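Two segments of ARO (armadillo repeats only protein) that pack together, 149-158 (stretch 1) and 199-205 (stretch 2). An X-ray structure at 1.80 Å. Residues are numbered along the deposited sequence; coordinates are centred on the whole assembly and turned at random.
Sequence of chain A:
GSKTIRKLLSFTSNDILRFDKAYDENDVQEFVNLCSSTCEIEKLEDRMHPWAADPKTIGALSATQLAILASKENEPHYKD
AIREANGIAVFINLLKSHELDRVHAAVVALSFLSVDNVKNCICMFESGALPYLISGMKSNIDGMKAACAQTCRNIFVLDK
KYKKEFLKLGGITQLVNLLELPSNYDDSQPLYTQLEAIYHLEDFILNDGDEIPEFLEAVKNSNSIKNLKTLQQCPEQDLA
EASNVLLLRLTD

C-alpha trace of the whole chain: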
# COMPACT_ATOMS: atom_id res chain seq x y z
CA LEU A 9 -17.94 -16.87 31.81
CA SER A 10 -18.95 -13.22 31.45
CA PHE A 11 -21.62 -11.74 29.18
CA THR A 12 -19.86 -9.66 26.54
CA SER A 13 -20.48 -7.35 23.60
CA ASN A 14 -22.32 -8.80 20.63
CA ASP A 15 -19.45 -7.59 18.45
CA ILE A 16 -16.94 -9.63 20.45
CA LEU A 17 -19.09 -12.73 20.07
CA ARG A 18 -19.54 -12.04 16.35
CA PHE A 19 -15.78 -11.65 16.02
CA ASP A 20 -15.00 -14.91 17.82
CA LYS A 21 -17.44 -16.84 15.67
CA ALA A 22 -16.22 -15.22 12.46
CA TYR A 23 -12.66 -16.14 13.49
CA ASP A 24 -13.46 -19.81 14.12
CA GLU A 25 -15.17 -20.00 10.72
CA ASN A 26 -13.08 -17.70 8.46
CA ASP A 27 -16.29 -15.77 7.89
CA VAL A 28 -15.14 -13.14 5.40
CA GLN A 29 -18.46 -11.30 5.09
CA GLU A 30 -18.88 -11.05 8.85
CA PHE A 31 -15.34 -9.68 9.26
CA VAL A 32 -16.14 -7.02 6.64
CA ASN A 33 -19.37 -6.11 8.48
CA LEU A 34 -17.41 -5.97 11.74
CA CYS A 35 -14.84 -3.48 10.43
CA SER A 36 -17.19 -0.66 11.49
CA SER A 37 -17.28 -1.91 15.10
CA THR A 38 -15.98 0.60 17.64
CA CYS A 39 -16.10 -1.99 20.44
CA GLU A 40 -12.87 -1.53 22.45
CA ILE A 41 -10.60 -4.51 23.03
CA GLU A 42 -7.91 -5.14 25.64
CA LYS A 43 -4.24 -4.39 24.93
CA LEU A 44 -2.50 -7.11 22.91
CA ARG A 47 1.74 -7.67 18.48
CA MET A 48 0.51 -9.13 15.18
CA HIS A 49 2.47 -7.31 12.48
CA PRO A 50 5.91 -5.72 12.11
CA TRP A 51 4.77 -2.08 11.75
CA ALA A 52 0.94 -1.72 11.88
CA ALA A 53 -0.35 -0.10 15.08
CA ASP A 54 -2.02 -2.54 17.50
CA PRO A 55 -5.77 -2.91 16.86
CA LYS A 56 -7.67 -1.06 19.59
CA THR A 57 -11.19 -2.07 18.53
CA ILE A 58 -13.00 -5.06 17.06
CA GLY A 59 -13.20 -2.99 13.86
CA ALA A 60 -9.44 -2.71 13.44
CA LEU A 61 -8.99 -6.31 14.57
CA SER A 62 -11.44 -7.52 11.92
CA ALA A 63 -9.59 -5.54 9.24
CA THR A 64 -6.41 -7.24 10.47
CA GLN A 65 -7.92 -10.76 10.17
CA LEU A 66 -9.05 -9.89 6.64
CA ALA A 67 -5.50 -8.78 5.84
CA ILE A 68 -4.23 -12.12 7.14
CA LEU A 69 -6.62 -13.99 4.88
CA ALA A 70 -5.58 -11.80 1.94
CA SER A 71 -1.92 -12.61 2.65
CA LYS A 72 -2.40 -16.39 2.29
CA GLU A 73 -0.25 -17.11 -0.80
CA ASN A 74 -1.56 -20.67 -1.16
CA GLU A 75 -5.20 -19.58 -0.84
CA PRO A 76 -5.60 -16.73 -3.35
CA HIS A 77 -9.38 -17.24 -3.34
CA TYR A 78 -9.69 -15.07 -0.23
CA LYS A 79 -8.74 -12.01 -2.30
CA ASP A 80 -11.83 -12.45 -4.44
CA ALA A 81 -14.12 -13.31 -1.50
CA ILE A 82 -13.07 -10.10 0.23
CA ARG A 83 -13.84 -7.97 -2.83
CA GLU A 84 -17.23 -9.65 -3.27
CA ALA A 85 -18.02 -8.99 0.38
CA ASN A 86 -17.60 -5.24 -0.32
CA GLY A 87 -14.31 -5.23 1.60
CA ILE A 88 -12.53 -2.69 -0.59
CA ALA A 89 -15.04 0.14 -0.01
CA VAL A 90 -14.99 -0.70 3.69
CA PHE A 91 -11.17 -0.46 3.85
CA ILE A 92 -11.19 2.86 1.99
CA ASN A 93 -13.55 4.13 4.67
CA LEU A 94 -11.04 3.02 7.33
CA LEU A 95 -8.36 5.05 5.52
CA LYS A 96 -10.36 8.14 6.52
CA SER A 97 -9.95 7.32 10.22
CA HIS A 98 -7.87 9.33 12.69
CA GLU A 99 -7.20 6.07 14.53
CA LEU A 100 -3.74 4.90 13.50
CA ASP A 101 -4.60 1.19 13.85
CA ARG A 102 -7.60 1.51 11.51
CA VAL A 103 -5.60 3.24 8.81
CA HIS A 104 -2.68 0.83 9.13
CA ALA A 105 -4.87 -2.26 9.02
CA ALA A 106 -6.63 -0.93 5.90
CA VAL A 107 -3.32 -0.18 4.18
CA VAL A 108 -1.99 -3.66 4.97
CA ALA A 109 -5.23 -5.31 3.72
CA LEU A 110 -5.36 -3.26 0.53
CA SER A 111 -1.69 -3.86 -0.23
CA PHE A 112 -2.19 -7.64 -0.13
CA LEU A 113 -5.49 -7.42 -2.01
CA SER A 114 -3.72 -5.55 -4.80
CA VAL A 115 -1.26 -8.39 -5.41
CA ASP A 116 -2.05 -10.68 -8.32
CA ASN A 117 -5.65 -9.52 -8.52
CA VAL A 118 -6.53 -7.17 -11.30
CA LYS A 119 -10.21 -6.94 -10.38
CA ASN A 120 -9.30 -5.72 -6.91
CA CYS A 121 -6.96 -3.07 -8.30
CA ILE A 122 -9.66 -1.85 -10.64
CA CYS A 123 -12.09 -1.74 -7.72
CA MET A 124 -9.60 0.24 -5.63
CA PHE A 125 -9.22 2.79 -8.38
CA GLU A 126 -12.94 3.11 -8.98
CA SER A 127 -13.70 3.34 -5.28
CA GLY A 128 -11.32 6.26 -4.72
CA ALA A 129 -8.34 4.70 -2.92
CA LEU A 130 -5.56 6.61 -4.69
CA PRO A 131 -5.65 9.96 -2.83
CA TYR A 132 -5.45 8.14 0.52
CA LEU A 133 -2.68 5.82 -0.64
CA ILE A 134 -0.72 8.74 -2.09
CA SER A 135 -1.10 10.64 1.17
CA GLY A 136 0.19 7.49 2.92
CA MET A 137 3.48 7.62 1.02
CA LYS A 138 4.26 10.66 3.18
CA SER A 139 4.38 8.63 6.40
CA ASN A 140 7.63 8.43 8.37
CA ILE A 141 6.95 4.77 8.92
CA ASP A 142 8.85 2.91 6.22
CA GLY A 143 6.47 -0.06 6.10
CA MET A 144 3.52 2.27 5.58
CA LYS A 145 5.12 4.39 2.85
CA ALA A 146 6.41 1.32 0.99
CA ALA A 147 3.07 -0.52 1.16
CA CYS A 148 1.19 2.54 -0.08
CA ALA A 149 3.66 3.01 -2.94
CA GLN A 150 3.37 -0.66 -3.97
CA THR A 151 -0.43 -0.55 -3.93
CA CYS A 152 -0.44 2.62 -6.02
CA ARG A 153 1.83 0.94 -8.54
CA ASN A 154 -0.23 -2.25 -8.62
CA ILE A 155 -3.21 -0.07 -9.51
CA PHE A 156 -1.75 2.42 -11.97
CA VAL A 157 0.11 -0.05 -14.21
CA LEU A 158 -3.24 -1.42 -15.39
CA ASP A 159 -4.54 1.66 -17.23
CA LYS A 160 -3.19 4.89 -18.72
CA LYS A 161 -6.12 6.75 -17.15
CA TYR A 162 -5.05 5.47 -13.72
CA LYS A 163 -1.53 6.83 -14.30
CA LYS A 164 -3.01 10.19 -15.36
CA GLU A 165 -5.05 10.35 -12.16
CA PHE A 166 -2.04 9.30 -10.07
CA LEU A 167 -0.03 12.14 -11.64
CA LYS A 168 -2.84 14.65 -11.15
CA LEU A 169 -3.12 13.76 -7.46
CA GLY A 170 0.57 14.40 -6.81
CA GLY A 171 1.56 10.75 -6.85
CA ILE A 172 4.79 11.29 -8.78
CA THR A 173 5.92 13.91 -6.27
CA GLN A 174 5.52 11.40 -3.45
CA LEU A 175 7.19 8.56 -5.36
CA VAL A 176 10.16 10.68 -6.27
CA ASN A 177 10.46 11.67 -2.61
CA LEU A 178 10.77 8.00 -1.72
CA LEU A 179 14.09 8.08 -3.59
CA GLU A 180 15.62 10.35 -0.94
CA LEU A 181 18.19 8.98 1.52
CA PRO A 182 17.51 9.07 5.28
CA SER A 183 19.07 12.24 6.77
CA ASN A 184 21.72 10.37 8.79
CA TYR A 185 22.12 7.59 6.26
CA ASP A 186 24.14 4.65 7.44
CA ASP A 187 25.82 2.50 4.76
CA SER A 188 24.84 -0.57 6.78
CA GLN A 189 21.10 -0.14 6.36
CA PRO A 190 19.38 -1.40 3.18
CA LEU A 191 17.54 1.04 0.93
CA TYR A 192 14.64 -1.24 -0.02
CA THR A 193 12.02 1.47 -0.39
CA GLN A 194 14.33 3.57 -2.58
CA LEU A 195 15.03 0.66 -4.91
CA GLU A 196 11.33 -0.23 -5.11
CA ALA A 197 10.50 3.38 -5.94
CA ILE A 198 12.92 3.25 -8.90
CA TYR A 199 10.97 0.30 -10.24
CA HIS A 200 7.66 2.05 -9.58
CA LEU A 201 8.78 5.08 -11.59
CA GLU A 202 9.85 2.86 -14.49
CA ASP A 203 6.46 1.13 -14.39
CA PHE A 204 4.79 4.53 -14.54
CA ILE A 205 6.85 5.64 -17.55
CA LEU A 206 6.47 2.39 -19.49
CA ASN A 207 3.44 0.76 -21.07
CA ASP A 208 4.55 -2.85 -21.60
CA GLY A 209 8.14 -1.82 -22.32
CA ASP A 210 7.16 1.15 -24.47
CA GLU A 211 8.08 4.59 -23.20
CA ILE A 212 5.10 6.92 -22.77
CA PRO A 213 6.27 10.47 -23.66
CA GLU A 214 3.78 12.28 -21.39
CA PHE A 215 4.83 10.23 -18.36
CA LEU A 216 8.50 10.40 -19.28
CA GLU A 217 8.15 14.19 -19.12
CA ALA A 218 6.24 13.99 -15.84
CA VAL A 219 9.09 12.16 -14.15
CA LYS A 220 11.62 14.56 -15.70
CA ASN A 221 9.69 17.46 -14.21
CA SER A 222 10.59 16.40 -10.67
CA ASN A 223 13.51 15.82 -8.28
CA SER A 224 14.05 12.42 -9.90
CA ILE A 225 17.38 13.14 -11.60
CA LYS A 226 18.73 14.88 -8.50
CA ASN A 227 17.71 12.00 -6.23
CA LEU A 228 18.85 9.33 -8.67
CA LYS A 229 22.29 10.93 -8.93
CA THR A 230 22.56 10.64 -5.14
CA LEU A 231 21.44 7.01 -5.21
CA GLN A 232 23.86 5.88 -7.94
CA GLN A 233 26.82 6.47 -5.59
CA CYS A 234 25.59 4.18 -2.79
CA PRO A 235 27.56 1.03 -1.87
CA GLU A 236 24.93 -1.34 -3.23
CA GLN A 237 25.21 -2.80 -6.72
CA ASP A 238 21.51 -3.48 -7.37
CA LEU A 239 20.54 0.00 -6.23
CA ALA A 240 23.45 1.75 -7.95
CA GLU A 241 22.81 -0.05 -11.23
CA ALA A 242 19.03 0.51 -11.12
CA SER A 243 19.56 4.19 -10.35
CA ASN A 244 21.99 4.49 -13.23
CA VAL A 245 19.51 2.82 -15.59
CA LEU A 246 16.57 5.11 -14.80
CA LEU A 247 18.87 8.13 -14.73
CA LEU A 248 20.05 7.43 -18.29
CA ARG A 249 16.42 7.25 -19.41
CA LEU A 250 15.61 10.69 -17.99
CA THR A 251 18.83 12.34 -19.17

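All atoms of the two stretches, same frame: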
# COMPACT_ATOMS: atom_id res chain seq x y z
N ALA A 149 3.04 2.85 -1.63
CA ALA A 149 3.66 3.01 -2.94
C ALA A 149 3.43 1.78 -3.82
O ALA A 149 3.10 1.91 -5.00
CB ALA A 149 5.16 3.28 -2.80
N GLN A 150 3.59 0.59 -3.23
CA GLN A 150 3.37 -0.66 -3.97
C GLN A 150 1.93 -0.79 -4.44
O GLN A 150 1.68 -1.21 -5.55
CB GLN A 150 3.74 -1.87 -3.11
CG GLN A 150 3.63 -3.22 -3.84
CD GLN A 150 4.68 -3.37 -4.93
OE1 GLN A 150 4.37 -3.61 -6.11
NE2 GLN A 150 5.94 -3.26 -4.53
N THR A 151 0.98 -0.45 -3.57
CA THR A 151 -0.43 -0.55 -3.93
C THR A 151 -0.78 0.43 -5.04
O THR A 151 -1.49 0.08 -6.00
CB THR A 151 -1.32 -0.30 -2.69
OG1 THR A 151 -0.85 -1.17 -1.66
CG2 THR A 151 -2.77 -0.66 -2.98
N CYS A 152 -0.28 1.65 -4.93
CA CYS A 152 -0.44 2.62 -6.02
C CYS A 152 0.06 2.07 -7.34
O CYS A 152 -0.61 2.20 -8.37
CB CYS A 152 0.30 3.92 -5.73
SG CYS A 152 -0.52 4.90 -4.46
N ARG A 153 1.25 1.48 -7.32
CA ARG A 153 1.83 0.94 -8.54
C ARG A 153 1.00 -0.22 -9.08
O ARG A 153 0.76 -0.31 -10.29
CB ARG A 153 3.27 0.49 -8.30
CG ARG A 153 3.92 -0.22 -9.50
CD ARG A 153 3.79 -1.74 -9.40
NE ARG A 153 4.27 -2.41 -10.59
CZ ARG A 153 3.95 -3.66 -10.92
NH1 ARG A 153 3.13 -4.35 -10.14
NH2 ARG A 153 4.45 -4.21 -12.02
N ASN A 154 0.56 -1.10 -8.18
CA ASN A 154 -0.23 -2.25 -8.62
C ASN A 154 -1.51 -1.81 -9.31
O ASN A 154 -1.98 -2.45 -10.26
CB ASN A 154 -0.53 -3.19 -7.44
CG ASN A 154 0.71 -3.95 -6.96
OD1 ASN A 154 1.73 -3.98 -7.64
ND2 ASN A 154 0.62 -4.58 -5.79
N ILE A 155 -2.05 -0.68 -8.86
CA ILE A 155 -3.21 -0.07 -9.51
C ILE A 155 -2.83 0.63 -10.81
O ILE A 155 -3.45 0.35 -11.85
CB ILE A 155 -3.91 0.94 -8.56
CG1 ILE A 155 -4.54 0.19 -7.38
CG2 ILE A 155 -4.99 1.73 -9.29
CD1 ILE A 155 -4.84 1.10 -6.17
N PHE A 156 -1.86 1.55 -10.80
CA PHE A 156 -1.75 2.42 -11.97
C PHE A 156 -1.14 1.73 -13.19
O PHE A 156 -1.32 2.21 -14.30
CB PHE A 156 -1.01 3.76 -11.67
CG PHE A 156 0.47 3.67 -11.29
CD1 PHE A 156 1.42 3.09 -12.13
CD2 PHE A 156 0.92 4.28 -10.12
CE1 PHE A 156 2.77 3.07 -11.77
CE2 PHE A 156 2.26 4.26 -9.77
CZ PHE A 156 3.18 3.67 -10.58
N VAL A 157 -0.45 0.60 -13.02
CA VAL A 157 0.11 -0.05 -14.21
C VAL A 157 -0.96 -0.63 -15.13
O VAL A 157 -0.69 -0.91 -16.30
CB VAL A 157 1.08 -1.18 -13.85
CG1 VAL A 157 2.30 -0.63 -13.12
CG2 VAL A 157 0.40 -2.26 -13.03
N LEU A 158 -2.19 -0.75 -14.64
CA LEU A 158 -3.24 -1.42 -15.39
C LEU A 158 -3.90 -0.55 -16.47
O LEU A 158 -4.47 -1.08 -17.44
CB LEU A 158 -4.31 -1.93 -14.43
CG LEU A 158 -3.85 -3.04 -13.48
CD1 LEU A 158 -5.01 -3.41 -12.57
CD2 LEU A 158 -3.36 -4.26 -14.25
N TYR A 199 11.77 1.20 -9.42
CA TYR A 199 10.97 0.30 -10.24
C TYR A 199 9.55 0.82 -10.45
O TYR A 199 8.96 0.64 -11.51
CB TYR A 199 10.94 -1.09 -9.62
CG TYR A 199 12.29 -1.76 -9.55
CD1 TYR A 199 13.26 -1.54 -10.54
CD2 TYR A 199 12.61 -2.60 -8.50
CE1 TYR A 199 14.50 -2.16 -10.47
CE2 TYR A 199 13.84 -3.22 -8.42
CZ TYR A 199 14.78 -3.00 -9.39
OH TYR A 199 16.00 -3.63 -9.27
N HIS A 200 8.99 1.47 -9.43
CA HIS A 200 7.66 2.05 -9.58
C HIS A 200 7.66 3.14 -10.65
O HIS A 200 6.74 3.23 -11.46
CB HIS A 200 7.16 2.61 -8.24
CG HIS A 200 6.99 1.59 -7.16
ND1 HIS A 200 6.77 0.25 -7.42
CD2 HIS A 200 7.03 1.70 -5.81
CE1 HIS A 200 6.66 -0.41 -6.28
NE2 HIS A 200 6.82 0.45 -5.29
N LEU A 201 8.68 4.00 -10.63
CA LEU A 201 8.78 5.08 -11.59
C LEU A 201 8.93 4.55 -13.02
O LEU A 201 8.30 5.06 -13.94
CB LEU A 201 9.96 5.99 -11.24
CG LEU A 201 9.71 6.85 -9.99
CD1 LEU A 201 11.01 7.47 -9.48
CD2 LEU A 201 8.66 7.92 -10.28
N GLU A 202 9.73 3.51 -13.19
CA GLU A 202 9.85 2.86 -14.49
C GLU A 202 8.49 2.33 -14.96
O GLU A 202 8.12 2.51 -16.12
CB GLU A 202 10.88 1.73 -14.44
CG GLU A 202 12.31 2.21 -14.32
CD GLU A 202 13.32 1.07 -14.38
OE1 GLU A 202 12.99 -0.04 -13.90
OE2 GLU A 202 14.43 1.28 -14.91
N ASP A 203 7.76 1.69 -14.05
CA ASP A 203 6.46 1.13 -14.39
C ASP A 203 5.43 2.19 -14.75
O ASP A 203 4.50 1.94 -15.52
CB ASP A 203 5.94 0.26 -13.23
CG ASP A 203 6.73 -1.03 -13.09
OD1 ASP A 203 7.56 -1.32 -13.99
OD2 ASP A 203 6.53 -1.77 -12.11
N PHE A 204 5.61 3.38 -14.19
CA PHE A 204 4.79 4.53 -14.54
C PHE A 204 5.12 5.00 -15.97
O PHE A 204 4.22 5.27 -16.76
CB PHE A 204 5.03 5.68 -13.56
CG PHE A 204 4.18 6.89 -13.81
CD1 PHE A 204 2.87 6.94 -13.37
CD2 PHE A 204 4.70 8.00 -14.47
CE1 PHE A 204 2.07 8.06 -13.60
CE2 PHE A 204 3.92 9.12 -14.69
CZ PHE A 204 2.60 9.16 -14.26
N ILE A 205 6.41 5.10 -16.27
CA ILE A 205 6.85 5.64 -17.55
C ILE A 205 6.50 4.69 -18.69
O ILE A 205 6.13 5.14 -19.78
CB ILE A 205 8.37 5.92 -17.56
CG1 ILE A 205 8.71 7.05 -16.58
CG2 ILE A 205 8.88 6.26 -18.97
CD1 ILE A 205 10.17 7.09 -16.18

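Two nearly parallel helical segments of the armadillo fold pack side by side through a small, mixed contact, in which a salt bridge, a buried histidine and an edge-to-face pair of phenylalanines lie along one seam. The helix axes diverge by 19° and approach to 10.1 Å, and about 370 Å² of surface is buried in total.

The polar link joins Arg-153 and Asp-203, whose CA-to-CB bonds both point toward the opposing stretch. Arg-153 NE donates to Asp-203 OD2 at 2.8 Å, and Arg-153 NH2 adds a weak hydrogen bond to the same oxygen, Asp-203 OD2, at 3.2 Å. The carboxylate oxygen thus meets the edge of the guanidinium, close to its plane, where the N-H groups are directed. The remaining nitrogen, Arg-153 NH1, donates to Asn-154 OD1 at 2.9 Å, tying the guanidinium back to its own helix. Both charged residues stay partly exposed, although each has a substantial area covered by the opposing stretch. Beside them, Val-157 CG1 rests 3.7 Å from Asp-203 CB, so the aliphatic base of the aspartate also contributes packing.

His-200 has the largest covered area, 105 Å². Its CB leaves sideways, but the m rotamer at chi1 brings the ring nearer to stretch 1. There Ala-149 O lies over one face, while Ala-149 CB comes within 3.9 Å of His-200 CD2; the small methyl group of Ala-149 and the flat imidazole lie against each other here. Arg-153 CG packs 3.6 Å from His-200 ND1.

Phe-156 fills the buried side. Its CE1 lies 3.7 Å from Phe-204 CA and 3.9 Å from Phe-204 CB, and the edge of the Phe-204 ring faces the Phe-156 ring, with planes at 87° and centroids 5.6 Å apart.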